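Local coordinates for glycoside hydrolase family protein (PDB 6Q2F) that probably hydrolyses alpha-L-rhamnosidic bonds, releasing terminal rhamnose from glycosides, at residues P879-T884 against V890-V895; A919-T924 against V962-R967; E383-F388 against Q545-L550. All coordinates share one frame; numbering follows the deposited sequence.

In the fold
Going along the chain from the N terminus, interaction 3 comes first. It closes a loop of 156 residues, joining the short helix 382-385 to the start of the long helix 543-575. Interaction 1 follows, linking strand 881-884 to strand 894-899 across only five residues. Interaction 2 then spans 37 residues, joining strand 915-921 to strand 961-967. The three loops run in series; none nests in or crosses another. Interactions 1 and 2 share one antiparallel sheet, with centres about 11 Å apart. They touch through probable backbone hydrogen bonds, T882 O to H920 N and D880 O to R922 N. Interaction 3 is remote, its centre about 43 Å from that of interaction 1 and about 50 Å from that of interaction 2.

Interaction 1 of 3, residues P879-T884 against V890-V895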
loop_
_atom_site.group_PDB
_atom_site.type_symbol
_atom_site.label_atom_id
_atom_site.label_comp_id
_atom_site.label_asym_id
_atom_site.label_seq_id
_atom_site.Cartn_x
_atom_site.Cartn_y
_atom_site.Cartn_z
ATOM N N PRO A 879 -4.007 2.550 30.720
ATOM C CA PRO A 879 -3.706 1.722 29.541
ATOM C C PRO A 879 -4.878 0.831 29.166
ATOM O O PRO A 879 -5.561 0.277 30.028
ATOM C CB PRO A 879 -2.511 0.876 29.989
ATOM C CG PRO A 879 -1.969 1.540 31.213
ATOM C CD PRO A 879 -3.086 2.305 31.845
ATOM N N ASP A 880 -5.103 0.684 27.858
ATOM C CA ASP A 880 -6.156 -0.213 27.403
ATOM C C ASP A 880 -5.729 -1.665 27.535
ATOM O O ASP A 880 -6.480 -2.501 28.064
ATOM C CB ASP A 880 -6.527 0.107 25.956
ATOM C CG ASP A 880 -7.856 -0.498 25.549
ATOM O OD1 ASP A 880 -8.581 -0.972 26.448
ATOM O OD2 ASP A 880 -8.177 -0.486 24.329
ATOM N N PHE A 881 -4.535 -1.997 27.039
ATOM C CA PHE A 881 -4.019 -3.356 27.145
ATOM C C PHE A 881 -2.549 -3.295 27.503
ATOM O O PHE A 881 -1.774 -2.574 26.872
ATOM C CB PHE A 881 -4.195 -4.166 25.851
ATOM C CG PHE A 881 -3.474 -5.500 25.876
ATOM C CD1 PHE A 881 -3.948 -6.547 26.642
ATOM C CD2 PHE A 881 -2.306 -5.680 25.165
ATOM C CE1 PHE A 881 -3.273 -7.760 26.693
ATOM C CE2 PHE A 881 -1.631 -6.886 25.200
ATOM C CZ PHE A 881 -2.115 -7.928 25.965
ATOM N N THR A 882 -2.170 -4.063 28.512
ATOM C CA THR A 882 -0.769 -4.230 28.857
ATOM C C THR A 882 -0.616 -5.593 29.513
ATOM O O THR A 882 -1.600 -6.295 29.757
ATOM C CB THR A 882 -0.266 -3.119 29.775
ATOM O OG1 THR A 882 1.165 -3.175 29.823
ATOM C CG2 THR A 882 -0.824 -3.318 31.178
ATOM N N PHE A 883 0.629 -5.972 29.790
ATOM C CA PHE A 883 0.883 -7.328 30.257
ATOM C C PHE A 883 2.223 -7.415 30.972
ATOM O O PHE A 883 3.173 -6.699 30.635
ATOM C CB PHE A 883 0.857 -8.329 29.093
ATOM C CG PHE A 883 1.854 -8.031 28.015
ATOM C CD1 PHE A 883 3.148 -8.526 28.086
ATOM C CD2 PHE A 883 1.497 -7.249 26.925
ATOM C CE1 PHE A 883 4.068 -8.255 27.090
ATOM C CE2 PHE A 883 2.419 -6.966 25.914
ATOM C CZ PHE A 883 3.705 -7.474 25.999
ATOM N N THR A 884 2.288 -8.319 31.950
ATOM C CA THR A 884 3.521 -8.655 32.642
ATOM C C THR A 884 3.815 -10.137 32.451
ATOM O O THR A 884 2.942 -10.911 32.053
ATOM C CB THR A 884 3.443 -8.334 34.141
ATOM O OG1 THR A 884 2.478 -9.183 34.766
ATOM C CG2 THR A 884 3.017 -6.884 34.348
ATOM N N VAL A 890 9.337 -8.665 23.929
ATOM C CA VAL A 890 8.202 -9.461 23.478
ATOM C C VAL A 890 7.084 -8.511 23.081
ATOM O O VAL A 890 6.681 -7.638 23.861
ATOM C CB VAL A 890 7.741 -10.452 24.555
ATOM C CG1 VAL A 890 6.332 -10.965 24.254
ATOM C CG2 VAL A 890 8.718 -11.629 24.645
ATOM N N LYS A 891 6.600 -8.651 21.854
ATOM C CA LYS A 891 5.500 -7.838 21.373
ATOM C C LYS A 891 4.244 -8.682 21.407
ATOM O O LYS A 891 4.241 -9.816 20.916
ATOM C CB LYS A 891 5.744 -7.327 19.953
ATOM C CG LYS A 891 7.132 -6.785 19.691
ATOM C CD LYS A 891 7.421 -5.560 20.515
ATOM C CE LYS A 891 8.888 -5.161 20.388
ATOM N NZ LYS A 891 9.332 -4.258 21.494
ATOM N N ILE A 892 3.186 -8.130 21.984
ATOM C CA ILE A 892 1.857 -8.719 21.889
ATOM C C ILE A 892 0.904 -7.599 21.500
ATOM O O ILE A 892 0.163 -7.093 22.356
ATOM C CB ILE A 892 1.447 -9.406 23.205
ATOM C CG1 ILE A 892 2.463 -10.487 23.582
ATOM C CG2 ILE A 892 0.064 -10.032 23.088
ATOM C CD1 ILE A 892 2.157 -11.192 24.886
ATOM N N PRO A 893 0.905 -7.164 20.238
ATOM C CA PRO A 893 0.016 -6.061 19.834
ATOM C C PRO A 893 -1.432 -6.506 19.941
ATOM O O PRO A 893 -1.735 -7.690 20.092
ATOM C CB PRO A 893 0.426 -5.776 18.382
ATOM C CG PRO A 893 0.925 -7.129 17.883
ATOM C CD PRO A 893 1.583 -7.792 19.086
ATOM N N PHE A 894 -2.350 -5.549 19.856
ATOM C CA PHE A 894 -3.730 -5.901 20.146
ATOM C C PHE A 894 -4.681 -5.039 19.337
ATOM O O PHE A 894 -4.358 -3.910 18.945
ATOM C CB PHE A 894 -4.054 -5.720 21.635
ATOM C CG PHE A 894 -4.206 -4.273 22.038
ATOM C CD1 PHE A 894 -3.093 -3.474 22.219
ATOM C CD2 PHE A 894 -5.461 -3.718 22.234
ATOM C CE1 PHE A 894 -3.230 -2.145 22.614
ATOM C CE2 PHE A 894 -5.606 -2.398 22.628
ATOM C CZ PHE A 894 -4.486 -1.612 22.818
ATOM N N VAL A 895 -5.879 -5.587 19.127
ATOM C CA VAL A 895 -7.033 -4.841 18.650
ATOM C C VAL A 895 -8.108 -4.908 19.720
ATOM O O VAL A 895 -8.290 -5.952 20.378
ATOM C CB VAL A 895 -7.560 -5.379 17.308
ATOM C CG1 VAL A 895 -8.777 -4.583 16.880
ATOM C CG2 VAL A 895 -6.453 -5.295 16.236
#
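The ring of F894 has CB of F881 directly over its centre. F881 CB stands 3.6 Å from the F894 ring centroid, only 4° off the normal, which makes a CH-pi contact. At the edge of the same ring lies the carboxylate of D880, with D880 OD2 3.6 Å from F894 CE2. The carboxylate plane is nearly upright to the ring. The hydrogen bonds of D880 lie elsewhere: OD2 with H896 ND1, OD1 with Y905 OH.

The F881 ring meets the F894 ring obliquely, with the planes at 47°. Its CD2 comes 3.8 Å from F894 CD1. At its own edge it receives the backbone carbonyl of I892, where F881 CE2 lies 3.4 Å from I892 O.

The ring of F883 has I892 on one face. I892 CD1 sits above its centre, 4.1 Å from the centroid. At the edge, in the ring plane, V890 O approaches F883 CZ at 3.7 Å. F883 holds CG between its backbone N and carbonyl carbon (chi1 58°), which turns the ring face to I892. The branches of I892 divide the work: CD1 serves F883 and CG2 touches F881.

The backbones stay well apart. An aromatic and aliphatic layer of F881, F883, I892 and F894 fills the gap and joins strand 881-884 to the start of strand 894-899. These are two strands of one large antiparallel sheet, not paired with each other. Strand 881-884 pairs with strand 915-921, and strand 894-899 with strand 902-908. L907 of that last strand touches F881, I892 and F894, while I917 of strand 915-921 packs on I892.

Interaction 2 of 3, residues A919-T924 against V962-R967; sequences AHFRVT and VFVVFR
F921 meets F966 with its CB and the near part of its ring, and V964 with the far end. Its CB comes first, 3.9 Å from CZ of F966. Next, F921 CG and CD1 lie against the same F966 CZ, with CD1 at 3.7 Å. On the other flank, F921 CD2 approaches F966 CE1 at 4.0 Å. Further out, F921 CE1 reaches V964 CG1 and F966 CZ, and F921 CE2 reaches V964 CB, all at 4.2 Å. At the tip, F921 CZ touches both methyls of V964 and is 3.9 Å from V964 CG1. The root of the side chain thus mainly meets F966 and the tip mainly V964.

F966 CZ stands over one face of the F921 ring, toward its rim; with the planes at 56° the pair is oblique.

V923 CG1 lies 3.6 Å from the F966 ring centroid, in a CH-pi contact over the face, displaced toward the rim. CG1, the touching branch, sits between the backbone N and the carbonyl carbon of V923 (chi1 61°). R922 is the centre of an inverse gamma turn at the end of strand 915-921, with a weak bond from V923 N to F921 O. V923 follows the turn, and its side chain points toward F966.

Y905 meets F921 edge-to-face, and L930 packs on V964.

The contact across the two segments is wholly apolar. It buries 197 Å² on both sides together, and depends on shape and dispersion. Strands 915-921 and 961-967 belong to the same sheet but are not paired neighbours, and meet through side chains whose ring and methyl surfaces probably exclude water.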
loop_
_atom_site.group_PDB
_atom_site.type_symbol
_atom_site.label_atom_id
_atom_site.label_comp_id
_atom_site.label_asym_id
_atom_site.label_seq_id
_atom_site.Cartn_x
_atom_site.Cartn_y
_atom_site.Cartn_z
ATOM N N ALA A 919 -2.350 -10.641 31.692
ATOM C CA ALA A 919 -2.857 -9.664 30.736
ATOM C C ALA A 919 -3.829 -8.728 31.440
ATOM O O ALA A 919 -4.729 -9.192 32.153
ATOM C CB ALA A 919 -3.543 -10.355 29.558
ATOM N N HIS A 920 -3.636 -7.416 31.247
ATOM C CA HIS A 920 -4.422 -6.362 31.894
ATOM C C HIS A 920 -5.285 -5.675 30.852
ATOM O O HIS A 920 -4.758 -5.102 29.897
ATOM C CB HIS A 920 -3.527 -5.314 32.568
ATOM C CG HIS A 920 -2.715 -5.849 33.709
ATOM N ND1 HIS A 920 -2.801 -5.339 34.989
ATOM C CD2 HIS A 920 -1.807 -6.854 33.763
ATOM C CE1 HIS A 920 -1.988 -6.014 35.782
ATOM N NE2 HIS A 920 -1.360 -6.925 35.061
ATOM N N PHE A 921 -6.601 -5.719 31.043
ATOM C CA PHE A 921 -7.542 -5.099 30.125
ATOM C C PHE A 921 -8.293 -4.002 30.866
ATOM O O PHE A 921 -8.694 -4.187 32.028
ATOM C CB PHE A 921 -8.525 -6.121 29.552
ATOM C CG PHE A 921 -7.862 -7.309 28.923
ATOM C CD1 PHE A 921 -7.447 -8.373 29.700
ATOM C CD2 PHE A 921 -7.653 -7.365 27.553
ATOM C CE1 PHE A 921 -6.840 -9.467 29.127
ATOM C CE2 PHE A 921 -7.046 -8.454 26.971
ATOM C CZ PHE A 921 -6.631 -9.508 27.761
ATOM N N ARG A 922 -8.465 -2.857 30.198
ATOM C CA ARG A 922 -9.215 -1.740 30.770
ATOM C C ARG A 922 -10.708 -2.017 30.596
ATOM O O ARG A 922 -11.405 -1.428 29.769
ATOM C CB ARG A 922 -8.806 -0.426 30.117
ATOM C CG ARG A 922 -9.429 0.825 30.764
ATOM C CD ARG A 922 -9.026 2.085 29.982
ATOM N NE ARG A 922 -9.505 2.052 28.601
ATOM C CZ ARG A 922 -8.907 2.656 27.575
ATOM N NH1 ARG A 922 -7.772 3.319 27.753
ATOM N NH2 ARG A 922 -9.437 2.578 26.365
ATOM N N VAL A 923 -11.200 -2.974 31.380
ATOM C CA VAL A 923 -12.607 -3.350 31.337
ATOM C C VAL A 923 -12.957 -3.966 32.678
ATOM O O VAL A 923 -12.099 -4.475 33.399
ATOM C CB VAL A 923 -12.942 -4.327 30.181
ATOM C CG1 VAL A 923 -12.163 -5.626 30.348
ATOM C CG2 VAL A 923 -14.444 -4.635 30.114
ATOM N N THR A 924 -14.248 -3.946 32.983
ATOM C CA THR A 924 -14.767 -4.260 34.290
ATOM C C THR A 924 -16.172 -4.825 34.104
ATOM O O THR A 924 -16.791 -4.628 33.063
ATOM C CB THR A 924 -14.716 -2.962 35.110
ATOM O OG1 THR A 924 -15.497 -1.961 34.457
ATOM C CG2 THR A 924 -13.312 -2.527 35.377
ATOM N N VAL A 962 -5.491 -15.043 19.664
ATOM C CA VAL A 962 -6.658 -15.442 20.433
ATOM C C VAL A 962 -7.507 -14.223 20.729
ATOM O O VAL A 962 -7.011 -13.098 20.806
ATOM C CB VAL A 962 -6.248 -16.175 21.733
ATOM C CG1 VAL A 962 -5.721 -15.183 22.773
ATOM C CG2 VAL A 962 -7.408 -17.007 22.276
ATOM N N PHE A 963 -8.799 -14.457 20.896
ATOM C CA PHE A 963 -9.717 -13.407 21.279
ATOM C C PHE A 963 -10.036 -13.553 22.760
ATOM O O PHE A 963 -10.373 -14.650 23.224
ATOM C CB PHE A 963 -10.974 -13.478 20.413
ATOM C CG PHE A 963 -10.726 -13.141 18.962
ATOM C CD1 PHE A 963 -10.303 -14.117 18.065
ATOM C CD2 PHE A 963 -10.904 -11.846 18.504
ATOM C CE1 PHE A 963 -10.066 -13.805 16.725
ATOM C CE2 PHE A 963 -10.679 -11.515 17.165
ATOM C CZ PHE A 963 -10.264 -12.492 16.274
ATOM N N VAL A 964 -9.868 -12.470 23.505
ATOM C CA VAL A 964 -10.303 -12.399 24.896
ATOM C C VAL A 964 -11.577 -11.568 24.877
ATOM O O VAL A 964 -11.558 -10.370 24.572
ATOM C CB VAL A 964 -9.224 -11.819 25.818
ATOM C CG1 VAL A 964 -9.625 -11.980 27.306
ATOM C CG2 VAL A 964 -7.901 -12.538 25.584
ATOM N N VAL A 965 -12.698 -12.218 25.142
ATOM C CA VAL A 965 -14.023 -11.660 24.910
ATOM C C VAL A 965 -14.654 -11.325 26.254
ATOM O O VAL A 965 -14.705 -12.176 27.152
ATOM C CB VAL A 965 -14.883 -12.657 24.115
ATOM C CG1 VAL A 965 -16.295 -12.142 23.977
ATOM C CG2 VAL A 965 -14.247 -12.880 22.754
ATOM N N PHE A 966 -15.145 -10.090 26.384
ATOM C CA PHE A 966 -15.762 -9.582 27.616
ATOM C C PHE A 966 -17.206 -9.208 27.317
ATOM O O PHE A 966 -17.522 -8.032 27.123
ATOM C CB PHE A 966 -15.026 -8.399 28.133
ATOM C CG PHE A 966 -13.621 -8.677 28.548
ATOM C CD1 PHE A 966 -12.592 -8.682 27.619
ATOM C CD2 PHE A 966 -13.324 -8.904 29.880
ATOM C CE1 PHE A 966 -11.295 -8.912 28.019
ATOM C CE2 PHE A 966 -12.032 -9.136 30.277
ATOM C CZ PHE A 966 -11.020 -9.144 29.354
ATOM N N ARG A 967 -18.091 -10.196 27.314
ATOM C CA ARG A 967 -19.478 -9.906 26.985
ATOM C C ARG A 967 -20.441 -10.432 28.035
ATOM O O ARG A 967 -21.472 -9.803 28.299
ATOM C CB ARG A 967 -19.849 -10.489 25.621
ATOM C CG ARG A 967 -19.169 -9.780 24.466
ATOM C CD ARG A 967 -19.269 -10.617 23.192
ATOM N NE ARG A 967 -20.274 -10.108 22.279
ATOM C CZ ARG A 967 -21.456 -10.670 22.108
ATOM N NH1 ARG A 967 -21.774 -11.765 22.787
ATOM N NH2 ARG A 967 -22.313 -10.142 21.256
#

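Interaction 3 of 3, residues E383-F388 against Q545-L550; sequences ETKAGF and QSDRFL
K385 and D547 form a salt bridge, with K385 NZ 2.7 Å from D547 OD1. The ammonium comes from above the carboxylate plane, 37° out of it. The carbons before it run close to the same oxygen, and K385 CE is 3.3 Å from D547 OD1. A water weakly joins the same pair, with its oxygen 2.7 Å from D547 OD2 and a longer reach to K385 NZ.

L550 supplies the apolar half. Its CD1 lies 3.7 Å from K385 CB. Its CB rests against the carbonyl oxygen K385 O. The lysine chain is crossed at about a right angle by the leucine. K385 has CG anti to its carbonyl carbon (chi1 -71°) and is extended beyond CG, which carries NZ past L550 to D547. The near carbons of K385 pack on L550 and its ammonium pairs with D547. With an alanine here, D547 would probably be left without its cationic mate, D380 O without this donor, and L550 with only CB of this side chain to pack on.

In the second shell, K385 NZ also donates to the carbonyl of D380, so the ammonium has a further polar hold besides D547. K385 O accepts from NH1 of R554, one turn beyond L550 on the same long helix.

The end of helix 382-385 is a Schellman motif. G387, with positive phi, bonds through its N to T384 O, and F388 N bonds to E383 O. This turns the chain away just after K385. F388 then packs on strand 151-160, on K152 and W155, and A386 O accepts from ND2 of N511. The contact therefore sets the C-terminal end of helix 382-385 against the first turns of helix 543-575.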
loop_
_atom_site.group_PDB
_atom_site.type_symbol
_atom_site.label_atom_id
_atom_site.label_comp_id
_atom_site.label_asym_id
_atom_site.label_seq_id
_atom_site.Cartn_x
_atom_site.Cartn_y
_atom_site.Cartn_z
ATOM N N GLU A 383 11.845 21.034 -10.491
ATOM C CA GLU A 383 11.221 19.897 -11.162
ATOM C C GLU A 383 10.446 19.032 -10.173
ATOM O O GLU A 383 9.290 18.673 -10.424
ATOM C CB GLU A 383 12.272 19.064 -11.903
ATOM C CG GLU A 383 12.976 19.811 -13.050
ATOM C CD GLU A 383 14.309 20.363 -12.625
ATOM O OE1 GLU A 383 14.547 20.406 -11.402
ATOM O OE2 GLU A 383 15.122 20.758 -13.487
ATOM N N THR A 384 11.057 18.692 -9.031
ATOM C CA THR A 384 10.330 17.864 -8.072
ATOM C C THR A 384 9.249 18.670 -7.358
ATOM O O THR A 384 8.147 18.162 -7.131
ATOM C CB THR A 384 11.284 17.185 -7.072
ATOM O OG1 THR A 384 10.525 16.405 -6.132
ATOM C CG2 THR A 384 12.132 18.170 -6.321
ATOM N N LYS A 385 9.523 19.941 -7.042
ATOM C CA LYS A 385 8.519 20.754 -6.352
ATOM C C LYS A 385 7.298 21.001 -7.226
ATOM O O LYS A 385 6.194 21.171 -6.704
ATOM C CB LYS A 385 9.112 22.092 -5.899
ATOM C CG LYS A 385 10.113 21.981 -4.752
ATOM C CD LYS A 385 10.889 23.296 -4.579
ATOM C CE LYS A 385 11.907 23.196 -3.431
ATOM N NZ LYS A 385 12.782 24.401 -3.341
ATOM N N ALA A 386 7.475 21.009 -8.544
ATOM C CA ALA A 386 6.368 21.179 -9.475
ATOM C C ALA A 386 5.665 19.871 -9.781
ATOM O O ALA A 386 4.720 19.867 -10.576
ATOM C CB ALA A 386 6.859 21.813 -10.783
ATOM N N GLY A 387 6.104 18.764 -9.194
ATOM C CA GLY A 387 5.410 17.508 -9.376
ATOM C C GLY A 387 5.824 16.690 -10.580
ATOM O O GLY A 387 5.132 15.723 -10.916
ATOM N N PHE A 388 6.918 17.043 -11.250
ATOM C CA PHE A 388 7.391 16.202 -12.337
ATOM C C PHE A 388 8.062 14.934 -11.826
ATOM O O PHE A 388 8.162 13.962 -12.576
ATOM C CB PHE A 388 8.368 16.968 -13.226
ATOM C CG PHE A 388 7.720 18.035 -14.062
ATOM C CD1 PHE A 388 6.926 17.693 -15.145
ATOM C CD2 PHE A 388 7.912 19.372 -13.771
ATOM C CE1 PHE A 388 6.326 18.665 -15.912
ATOM C CE2 PHE A 388 7.316 20.354 -14.538
ATOM C CZ PHE A 388 6.525 19.998 -15.614
ATOM N N GLN A 545 8.339 31.945 -0.635
ATOM C CA GLN A 545 7.042 32.139 -1.277
ATOM C C GLN A 545 6.855 31.197 -2.462
ATOM O O GLN A 545 5.769 30.640 -2.658
ATOM C CB GLN A 545 6.901 33.584 -1.735
ATOM C CG GLN A 545 6.672 34.593 -0.640
ATOM C CD GLN A 545 6.758 36.009 -1.205
ATOM O OE1 GLN A 545 7.730 36.361 -1.869
ATOM N NE2 GLN A 545 5.718 36.806 -0.981
ATOM N N SER A 546 7.889 31.031 -3.285
ATOM C CA SER A 546 7.764 30.104 -4.405
ATOM C C SER A 546 7.665 28.675 -3.903
ATOM O O SER A 546 6.890 27.879 -4.439
ATOM C CB SER A 546 8.932 30.265 -5.378
ATOM O OG SER A 546 8.664 31.315 -6.297
ATOM N N ASP A 547 8.407 28.345 -2.841
ATOM C CA ASP A 547 8.309 27.004 -2.269
ATOM C C ASP A 547 6.922 26.757 -1.687
ATOM O O ASP A 547 6.386 25.645 -1.798
ATOM C CB ASP A 547 9.381 26.805 -1.202
ATOM C CG ASP A 547 10.756 26.590 -1.794
ATOM O OD1 ASP A 547 10.843 26.321 -3.011
ATOM O OD2 ASP A 547 11.748 26.678 -1.045
ATOM N N ARG A 548 6.316 27.781 -1.072
ATOM C CA ARG A 548 4.965 27.602 -0.553
ATOM C C ARG A 548 3.947 27.548 -1.679
ATOM O O ARG A 548 2.991 26.768 -1.615
ATOM C CB ARG A 548 4.613 28.704 0.440
ATOM C CG ARG A 548 5.364 28.558 1.746
ATOM C CD ARG A 548 5.111 29.730 2.656
ATOM N NE ARG A 548 5.901 29.578 3.868
ATOM C CZ ARG A 548 5.807 30.364 4.932
ATOM N NH1 ARG A 548 4.947 31.384 4.956
ATOM N NH2 ARG A 548 6.574 30.117 5.972
ATOM N N PHE A 549 4.143 28.338 -2.738
ATOM C CA PHE A 549 3.240 28.194 -3.870
ATOM C C PHE A 549 3.310 26.787 -4.439
ATOM O O PHE A 549 2.277 26.183 -4.748
ATOM C CB PHE A 549 3.542 29.185 -4.980
ATOM C CG PHE A 549 2.952 28.758 -6.292
ATOM C CD1 PHE A 549 1.580 28.768 -6.473
ATOM C CD2 PHE A 549 3.754 28.284 -7.314
ATOM C CE1 PHE A 549 1.015 28.357 -7.670
ATOM C CE2 PHE A 549 3.194 27.865 -8.510
ATOM C CZ PHE A 549 1.824 27.900 -8.686
ATOM N N LEU A 550 4.521 26.258 -4.607
ATOM C CA LEU A 550 4.648 24.923 -5.180
ATOM C C LEU A 550 4.012 23.882 -4.267
ATOM O O LEU A 550 3.300 22.989 -4.748
ATOM C CB LEU A 550 6.122 24.620 -5.471
ATOM C CG LEU A 550 6.683 25.619 -6.501
ATOM C CD1 LEU A 550 8.210 25.631 -6.556
ATOM C CD2 LEU A 550 6.090 25.372 -7.889
HETATM O O HOH W 1 11.537 24.095 -0.175
#